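Local coordinates for protein D-alanine--D-alanine ligase (Acinetobacter baumannii ACICU, PDB 5D8D) that joins two D-alanine molecules into D-alanyl-D-alanine at the expense of ATP, a step in building the peptidoglycan cell wall, at residues E20-V31 and A61-G69; A95-T103 and V137-G145. All coordinates share one frame; numbering follows the deposited sequence.

Both contacts are largely buried, and their centres lie about 20 Å apart. Contact 1 stays inside the N-terminal domain, where helix 21-37 lies on strand 60-63 and the turn after it; its chemistry runs from aliphatic and aromatic packing at V31 to single serine and histidine bonds nearer the helix start. Contact 2 joins two regions, the start of helix 100-108 and the end of strand 137-141 in the ATP-grasp part, and depends mainly on charged side chains and backbone carbonyls. The two meet where M98 CE packs against G67 and R68, and where the carboxylates of E20 and E144 come close despite their like charges.

Contact 1 of 2, residues E20-V31 and A61-G69; sequences ERAVSLDSGQAV and AFIVLHGRG
V31 sets its CG1 methyl over the centre of the F62 ring, 3.6 Å from the ring centroid and only 4° off the normal, a CH-pi contact in which the two side chains approach from opposite directions. The methyl is nearly equidistant from all six ring carbons. F62 also packs on I299 of helix 292-301. About one helical turn before V31, V64 packs against the backbone at G28: its CG1 lies 3.4 Å from G28 N, and the same methyl rests against S27 CB.

Polar contacts take over from here. S24 turns its hydroxyl anti to the backbone N (chi1 -176°), which carries OG to the carbonyl of V64, and the bond S24 OG to V64 O measures 2.7 Å. The donor lies 21° out of the carbonyl plane. G15 N is a second partner of the same hydroxyl, tying the turn after strand 9-13 to the helix. S27 OG meets H66 NE2 at the ring edge, near its plane, at 3.0 Å, and is also bonded to M275 N. At the other nitrogen of the imidazole, ND1 is bonded to V272 O, so the ring is gripped at two corners and its rotation is fixed. H66 CD2 presses on the helix backbone, 3.5 Å from S24 CA, while the V23 side chain crosses that of H66 at about a right angle, CG1 nearest to CD2. At the helix N-cap position, E20 packs its CB on H66 CB, and its OE2, bonded to S18 OG, approaches G67 CA at 3.6 Å.

Helix 21-37 thus packs against strand 60-63, an outer strand of a small parallel sheet (order 2-1-3), and the loop after it, as in the Rossmann-like N-terminal domain of D-alanine–D-alanine ligases, and H66 ties that helix to the loop following N270, a predicted magnesium ligand.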
loop_
_atom_site.group_PDB
_atom_site.type_symbol
_atom_site.label_atom_id
_atom_site.label_comp_id
_atom_site.label_asym_id
_atom_site.label_seq_id
_atom_site.Cartn_x
_atom_site.Cartn_y
_atom_site.Cartn_z
ATOM N N GLU A 20 13.664 9.254 11.458
ATOM C CA GLU A 20 14.856 8.418 11.318
ATOM C C GLU A 20 15.916 9.019 10.343
ATOM O O GLU A 20 16.798 8.327 9.885
ATOM C CB GLU A 20 14.421 7.038 10.837
ATOM C CG GLU A 20 13.415 6.326 11.762
ATOM C CD GLU A 20 11.960 6.840 11.692
ATOM O OE1 GLU A 20 11.149 6.497 12.597
ATOM O OE2 GLU A 20 11.616 7.600 10.746
ATOM N N ARG A 21 15.827 10.302 10.024
ATOM C CA ARG A 21 16.810 10.943 9.170
ATOM C C ARG A 21 18.259 10.671 9.575
ATOM O O ARG A 21 19.097 10.334 8.700
ATOM C CB ARG A 21 16.561 12.463 9.146
ATOM C CG ARG A 21 17.646 13.292 8.521
ATOM C CD ARG A 21 17.259 14.756 8.422
ATOM N NE ARG A 21 18.379 15.474 7.833
ATOM C CZ ARG A 21 18.674 15.511 6.531
ATOM N NH1 ARG A 21 17.905 14.914 5.606
ATOM N NH2 ARG A 21 19.759 16.155 6.151
ATOM N N ALA A 22 18.568 10.824 10.872
ATOM C CA ALA A 22 19.962 10.651 11.355
ATOM C C ALA A 22 20.485 9.239 11.089
ATOM O O ALA A 22 21.597 9.086 10.589
ATOM C CB ALA A 22 20.096 10.992 12.827
ATOM N N VAL A 23 19.655 8.230 11.354
ATOM C CA VAL A 23 20.000 6.857 11.055
ATOM C C VAL A 23 20.212 6.700 9.538
ATOM O O VAL A 23 21.163 6.017 9.097
ATOM C CB VAL A 23 18.932 5.856 11.604
ATOM C CG1 VAL A 23 19.309 4.442 11.253
ATOM C CG2 VAL A 23 18.827 5.951 13.127
ATOM N N SER A 24 19.364 7.359 8.753
ATOM C CA SER A 24 19.438 7.287 7.281
ATOM C C SER A 24 20.746 7.899 6.757
ATOM O O SER A 24 21.417 7.283 5.926
ATOM C CB SER A 24 18.233 7.987 6.647
ATOM O OG SER A 24 18.218 7.853 5.241
ATOM N N LEU A 25 21.131 9.073 7.274
ATOM C CA LEU A 25 22.472 9.648 6.969
ATOM C C LEU A 25 23.578 8.626 7.266
ATOM O O LEU A 25 24.488 8.473 6.468
ATOM C CB LEU A 25 22.764 10.911 7.767
ATOM C CG LEU A 25 21.770 12.044 7.537
ATOM C CD1 LEU A 25 22.003 13.123 8.558
ATOM C CD2 LEU A 25 21.876 12.579 6.126
ATOM N N ASP A 26 23.474 7.895 8.379
ATOM C CA ASP A 26 24.501 6.917 8.718
ATOM C C ASP A 26 24.465 5.752 7.709
ATOM O O ASP A 26 25.475 5.444 7.105
ATOM C CB ASP A 26 24.310 6.509 10.190
ATOM C CG ASP A 26 25.302 5.503 10.676
ATOM O OD1 ASP A 26 26.135 5.071 9.892
ATOM O OD2 ASP A 26 25.220 5.104 11.866
ATOM N N SER A 27 23.298 5.160 7.448
ATOM C CA SER A 27 23.206 4.111 6.398
ATOM C C SER A 27 23.743 4.573 5.038
ATOM O O SER A 27 24.498 3.858 4.356
ATOM C CB SER A 27 21.758 3.629 6.236
ATOM O OG SER A 27 21.334 2.982 7.426
ATOM N N GLY A 28 23.343 5.773 4.661
ATOM C CA GLY A 28 23.720 6.336 3.386
ATOM C C GLY A 28 25.204 6.480 3.178
ATOM O O GLY A 28 25.753 6.013 2.148
ATOM N N GLN A 29 25.853 7.106 4.166
ATOM C CA GLN A 29 27.297 7.266 4.173
ATOM C C GLN A 29 27.955 5.932 4.064
ATOM O O GLN A 29 28.900 5.750 3.281
ATOM C CB GLN A 29 27.778 7.925 5.464
ATOM C CG GLN A 29 28.344 9.294 5.277
ATOM C CD GLN A 29 29.638 9.253 4.531
ATOM O OE1 GLN A 29 29.820 9.960 3.562
ATOM N NE2 GLN A 29 30.518 8.387 4.946
ATOM N N ALA A 30 27.494 4.966 4.855
ATOM C CA ALA A 30 28.182 3.662 4.795
ATOM C C ALA A 30 28.000 2.993 3.422
ATOM O O ALA A 30 28.943 2.412 2.862
ATOM C CB ALA A 30 27.732 2.747 5.917
ATOM N N VAL A 31 26.802 3.128 2.848
ATOM C CA VAL A 31 26.545 2.545 1.532
ATOM C C VAL A 31 27.324 3.269 0.447
ATOM O O VAL A 31 27.864 2.640 -0.467
ATOM C CB VAL A 31 25.057 2.513 1.207
ATOM C CG1 VAL A 31 24.842 2.059 -0.242
ATOM C CG2 VAL A 31 24.366 1.580 2.168
ATOM N N ALA A 61 18.789 3.898 -8.487
ATOM C CA ALA A 61 18.822 4.364 -7.137
ATOM C C ALA A 61 18.978 3.227 -6.129
ATOM O O ALA A 61 18.347 2.182 -6.258
ATOM C CB ALA A 61 17.553 5.142 -6.853
ATOM N N PHE A 62 19.772 3.493 -5.093
ATOM C CA PHE A 62 19.946 2.601 -3.926
ATOM C C PHE A 62 19.246 3.325 -2.792
ATOM O O PHE A 62 19.713 4.403 -2.407
ATOM C CB PHE A 62 21.451 2.426 -3.604
ATOM C CG PHE A 62 21.755 1.334 -2.628
ATOM C CD1 PHE A 62 21.205 1.320 -1.367
ATOM C CD2 PHE A 62 22.642 0.323 -2.962
ATOM C CE1 PHE A 62 21.488 0.292 -0.478
ATOM C CE2 PHE A 62 22.921 -0.708 -2.075
ATOM C CZ PHE A 62 22.348 -0.718 -0.833
ATOM N N ILE A 63 18.149 2.762 -2.268
ATOM C CA ILE A 63 17.299 3.473 -1.298
ATOM C C ILE A 63 17.662 3.048 0.119
ATOM O O ILE A 63 17.639 1.872 0.474
ATOM C CB ILE A 63 15.797 3.207 -1.494
ATOM C CG1 ILE A 63 15.327 3.647 -2.906
ATOM C CG2 ILE A 63 14.990 3.934 -0.417
ATOM C CD1 ILE A 63 13.940 3.192 -3.283
ATOM N N VAL A 64 17.962 4.035 0.946
ATOM C CA VAL A 64 18.324 3.784 2.313
ATOM C C VAL A 64 17.763 4.939 3.156
ATOM O O VAL A 64 18.336 5.347 4.173
ATOM C CB VAL A 64 19.843 3.536 2.303
ATOM C CG1 VAL A 64 20.654 4.719 2.774
ATOM C CG2 VAL A 64 20.188 2.243 2.966
ATOM N N LEU A 65 16.572 5.402 2.736
ATOM C CA LEU A 65 15.738 6.347 3.481
ATOM C C LEU A 65 14.858 5.551 4.419
ATOM O O LEU A 65 13.987 4.858 3.973
ATOM C CB LEU A 65 14.807 7.103 2.523
ATOM C CG LEU A 65 15.436 8.074 1.546
ATOM C CD1 LEU A 65 14.492 8.417 0.405
ATOM C CD2 LEU A 65 15.850 9.338 2.285
ATOM N N HIS A 66 15.051 5.680 5.719
ATOM C CA HIS A 66 14.217 4.980 6.660
ATOM C C HIS A 66 13.029 5.849 7.065
ATOM O O HIS A 66 13.143 7.086 7.168
ATOM C CB HIS A 66 15.026 4.568 7.876
ATOM C CG HIS A 66 16.318 3.930 7.533
ATOM N ND1 HIS A 66 16.399 2.755 6.828
ATOM C CD2 HIS A 66 17.588 4.319 7.755
ATOM C CE1 HIS A 66 17.663 2.426 6.656
ATOM N NE2 HIS A 66 18.406 3.364 7.202
ATOM N N GLY A 67 11.903 5.172 7.302
ATOM C CA GLY A 67 10.672 5.795 7.770
ATOM C C GLY A 67 9.886 6.558 6.704
ATOM O O GLY A 67 10.076 6.381 5.503
ATOM N N ARG A 68 9.010 7.424 7.193
ATOM C CA ARG A 68 8.060 8.200 6.408
ATOM C C ARG A 68 8.800 8.865 5.257
ATOM O O ARG A 68 9.833 9.484 5.432
ATOM C CB ARG A 68 7.308 9.170 7.351
ATOM C CG ARG A 68 6.458 10.330 6.799
ATOM C CD ARG A 68 7.244 11.650 6.801
ATOM N NE ARG A 68 6.579 12.798 7.441
ATOM C CZ ARG A 68 5.856 13.743 6.819
ATOM N NH1 ARG A 68 5.617 13.713 5.496
ATOM N NH2 ARG A 68 5.334 14.738 7.546
ATOM N N GLY A 69 8.299 8.632 4.058
ATOM C CA GLY A 69 8.893 9.167 2.845
ATOM C C GLY A 69 9.657 8.127 2.051
ATOM O O GLY A 69 9.685 8.182 0.836
#

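Contact 2 of 2, residues A95-T103 and V137-G145; sequences AIGMDKVKT and VIIKPVHEG
K100 reaches over the end of strand 137-141 with two donors. Its backbone N meets V142 O at 2.9 Å in an almost straight bond (176°) lying in the carbonyl plane, and its ammonium takes the preceding carbonyl, K100 NZ to P141 O, at 3.0 Å. The chain stays extended until chi4 (77°), where it bends to bring NZ onto this oxygen. On the way, the K100 chain crosses that of K140 at about a right angle, the two CD atoms 3.5 Å apart; the ammonium of K140 is paired with E176.

D99, at the N-cap, divides its carboxylate. OD1 accepts K102 N at 3.1 Å, so that the start of helix 100-108 is N-capped chiefly through this amide, with V101 N a weak second donor. OD2 forms a salt bridge with K102 NZ (3.0 Å) and takes a weak, bent bond from H143 NE2; Q92 of the second subunit is a further donor to it. Carboxylate and imidazole planes stand 73° apart, and V142 CG1 lies over a face of that imidazole. The lysine, together with the other N-H donors, would be expected to favour the charged form of the carboxylate. By contrast, M98 O and H143 O, both acceptors, sit 3.0 Å apart without a bond, while a CH···O contact from H143 CA reaches M98 O.

The segment 137-145 lies wholly within the predicted ATP-binding region, and K100 also touches E268, a predicted magnesium ligand. The contact therefore joins a capped helix start to what is probably one wall of the ATP-grasp nucleotide site.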
loop_
_atom_site.group_PDB
_atom_site.type_symbol
_atom_site.label_atom_id
_atom_site.label_comp_id
_atom_site.label_asym_id
_atom_site.label_seq_id
_atom_site.Cartn_x
_atom_site.Cartn_y
_atom_site.Cartn_z
ATOM N N ALA A 95 4.204 0.393 1.026
ATOM C CA ALA A 95 3.045 0.966 1.735
ATOM C C ALA A 95 2.315 -0.029 2.647
ATOM O O ALA A 95 1.879 0.355 3.760
ATOM C CB ALA A 95 2.075 1.586 0.778
ATOM N N ILE A 96 2.208 -1.289 2.225
ATOM C CA ILE A 96 1.720 -2.325 3.167
ATOM C C ILE A 96 2.700 -2.547 4.358
ATOM O O ILE A 96 2.291 -2.509 5.542
ATOM C CB ILE A 96 1.439 -3.683 2.488
ATOM C CG1 ILE A 96 0.312 -3.563 1.449
ATOM C CG2 ILE A 96 1.049 -4.695 3.559
ATOM C CD1 ILE A 96 0.210 -4.735 0.475
ATOM N N GLY A 97 3.982 -2.763 4.050
ATOM C CA GLY A 97 5.013 -3.045 5.062
ATOM C C GLY A 97 5.214 -1.960 6.111
ATOM O O GLY A 97 5.725 -2.244 7.194
ATOM N N MET A 98 4.798 -0.729 5.818
ATOM C CA MET A 98 4.920 0.345 6.777
ATOM C C MET A 98 3.811 0.287 7.820
ATOM O O MET A 98 3.886 0.971 8.847
ATOM C CB MET A 98 4.898 1.680 6.018
ATOM C CG MET A 98 5.203 2.949 6.834
ATOM S SD MET A 98 6.942 3.437 7.106
ATOM C CE MET A 98 6.714 5.007 7.947
ATOM N N ASP A 99 2.780 -0.516 7.551
ATOM C CA ASP A 99 1.572 -0.626 8.381
ATOM C C ASP A 99 1.530 -2.052 8.992
ATOM O O ASP A 99 1.364 -3.073 8.288
ATOM C CB ASP A 99 0.360 -0.355 7.474
ATOM C CG ASP A 99 -0.958 -0.089 8.233
ATOM O OD1 ASP A 99 -1.299 -0.789 9.199
ATOM O OD2 ASP A 99 -1.692 0.817 7.814
ATOM N N LYS A 100 1.695 -2.108 10.311
ATOM C CA LYS A 100 1.691 -3.378 11.034
ATOM C C LYS A 100 0.372 -4.122 10.900
ATOM O O LYS A 100 0.373 -5.353 10.654
ATOM C CB LYS A 100 2.032 -3.185 12.513
ATOM C CG LYS A 100 3.483 -2.841 12.749
ATOM C CD LYS A 100 3.748 -2.598 14.222
ATOM C CE LYS A 100 5.109 -1.958 14.453
ATOM N NZ LYS A 100 5.111 -0.505 14.134
ATOM N N VAL A 101 -0.753 -3.405 10.994
ATOM C CA VAL A 101 -2.026 -4.127 10.917
ATOM C C VAL A 101 -2.273 -4.612 9.511
ATOM O O VAL A 101 -2.707 -5.776 9.355
ATOM C CB VAL A 101 -3.276 -3.446 11.544
ATOM C CG1 VAL A 101 -2.927 -2.265 12.443
ATOM C CG2 VAL A 101 -4.366 -3.132 10.521
ATOM N N LYS A 102 -1.976 -3.781 8.492
ATOM C CA LYS A 102 -2.233 -4.211 7.105
ATOM C C LYS A 102 -1.337 -5.343 6.693
ATOM O O LYS A 102 -1.768 -6.232 5.972
ATOM C CB LYS A 102 -2.174 -3.053 6.099
ATOM C CG LYS A 102 -3.338 -2.088 6.269
ATOM C CD LYS A 102 -3.439 -1.117 5.125
ATOM C CE LYS A 102 -4.599 -0.154 5.328
ATOM N NZ LYS A 102 -4.296 0.888 6.328
ATOM N N THR A 103 -0.092 -5.327 7.170
ATOM C CA THR A 103 0.822 -6.461 7.005
ATOM C C THR A 103 0.216 -7.763 7.596
ATOM O O THR A 103 0.253 -8.815 6.971
ATOM C CB THR A 103 2.184 -6.148 7.644
ATOM O OG1 THR A 103 2.813 -5.068 6.945
ATOM C CG2 THR A 103 3.109 -7.339 7.550
ATOM N N VAL A 137 -0.935 -7.886 26.883
ATOM C CA VAL A 137 -0.836 -7.448 25.472
ATOM C C VAL A 137 0.304 -6.440 25.312
ATOM O O VAL A 137 0.858 -5.943 26.293
ATOM C CB VAL A 137 -2.160 -6.825 24.916
ATOM C CG1 VAL A 137 -3.341 -7.759 25.135
ATOM C CG2 VAL A 137 -2.428 -5.447 25.514
ATOM N N ILE A 138 0.632 -6.145 24.060
ATOM C CA ILE A 138 1.621 -5.127 23.718
ATOM C C ILE A 138 0.873 -4.088 22.891
ATOM O O ILE A 138 0.136 -4.447 21.964
ATOM C CB ILE A 138 2.858 -5.711 22.972
ATOM C CG1 ILE A 138 3.780 -4.592 22.477
ATOM C CG2 ILE A 138 2.474 -6.600 21.791
ATOM C CD1 ILE A 138 5.157 -5.063 22.058
ATOM N N ILE A 139 1.042 -2.818 23.269
ATOM C CA ILE A 139 0.448 -1.657 22.576
ATOM C C ILE A 139 1.531 -1.046 21.697
ATOM O O ILE A 139 2.582 -0.650 22.211
ATOM C CB ILE A 139 -0.057 -0.567 23.580
ATOM C CG1 ILE A 139 -1.071 -1.144 24.597
ATOM C CG2 ILE A 139 -0.639 0.641 22.843
ATOM C CD1 ILE A 139 -2.353 -1.679 23.991
ATOM N N LYS A 140 1.291 -0.967 20.388
ATOM C CA LYS A 140 2.288 -0.401 19.464
ATOM C C LYS A 140 1.657 0.547 18.449
ATOM O O LYS A 140 0.508 0.335 18.054
ATOM C CB LYS A 140 3.121 -1.506 18.768
ATOM C CG LYS A 140 2.356 -2.696 18.203
ATOM C CD LYS A 140 3.283 -3.715 17.539
ATOM C CE LYS A 140 4.054 -4.560 18.543
ATOM N NZ LYS A 140 4.774 -5.687 17.869
ATOM N N PRO A 141 2.404 1.603 18.033
ATOM C CA PRO A 141 1.888 2.454 16.964
ATOM C C PRO A 141 1.874 1.634 15.691
ATOM O O PRO A 141 2.821 0.880 15.430
ATOM C CB PRO A 141 2.910 3.594 16.869
ATOM C CG PRO A 141 4.186 2.977 17.313
ATOM C CD PRO A 141 3.806 1.949 18.362
ATOM N N VAL A 142 0.788 1.771 14.939
ATOM C CA VAL A 142 0.567 1.007 13.720
ATOM C C VAL A 142 1.616 1.290 12.623
ATOM O O VAL A 142 1.982 0.366 11.885
ATOM C CB VAL A 142 -0.857 1.287 13.190
ATOM C CG1 VAL A 142 -1.060 0.706 11.804
ATOM C CG2 VAL A 142 -1.889 0.744 14.171
ATOM N N HIS A 143 2.099 2.539 12.518
ATOM C CA HIS A 143 2.832 2.972 11.317
ATOM C C HIS A 143 4.331 3.196 11.461
ATOM O O HIS A 143 5.017 3.262 10.430
ATOM C CB HIS A 143 2.197 4.218 10.678
ATOM C CG HIS A 143 0.928 3.941 9.940
ATOM N ND1 HIS A 143 -0.307 4.348 10.404
ATOM C CD2 HIS A 143 0.704 3.298 8.771
ATOM C CE1 HIS A 143 -1.239 3.960 9.551
ATOM N NE2 HIS A 143 -0.652 3.327 8.547
ATOM N N GLU A 144 4.869 3.275 12.682
ATOM C CA GLU A 144 6.335 3.497 12.837
ATOM C C GLU A 144 7.268 2.457 12.139
ATOM O O GLU A 144 8.465 2.734 11.957
ATOM C CB GLU A 144 6.723 3.697 14.311
ATOM C CG GLU A 144 6.350 5.073 14.864
ATOM C CD GLU A 144 7.280 6.217 14.417
ATOM O OE1 GLU A 144 7.799 6.210 13.276
ATOM O OE2 GLU A 144 7.490 7.159 15.211
ATOM N N GLY A 145 6.708 1.300 11.743
ATOM C CA GLY A 145 7.330 0.348 10.812
ATOM C C GLY A 145 8.670 -0.219 11.235
ATOM O O GLY A 145 9.002 -0.211 12.414
#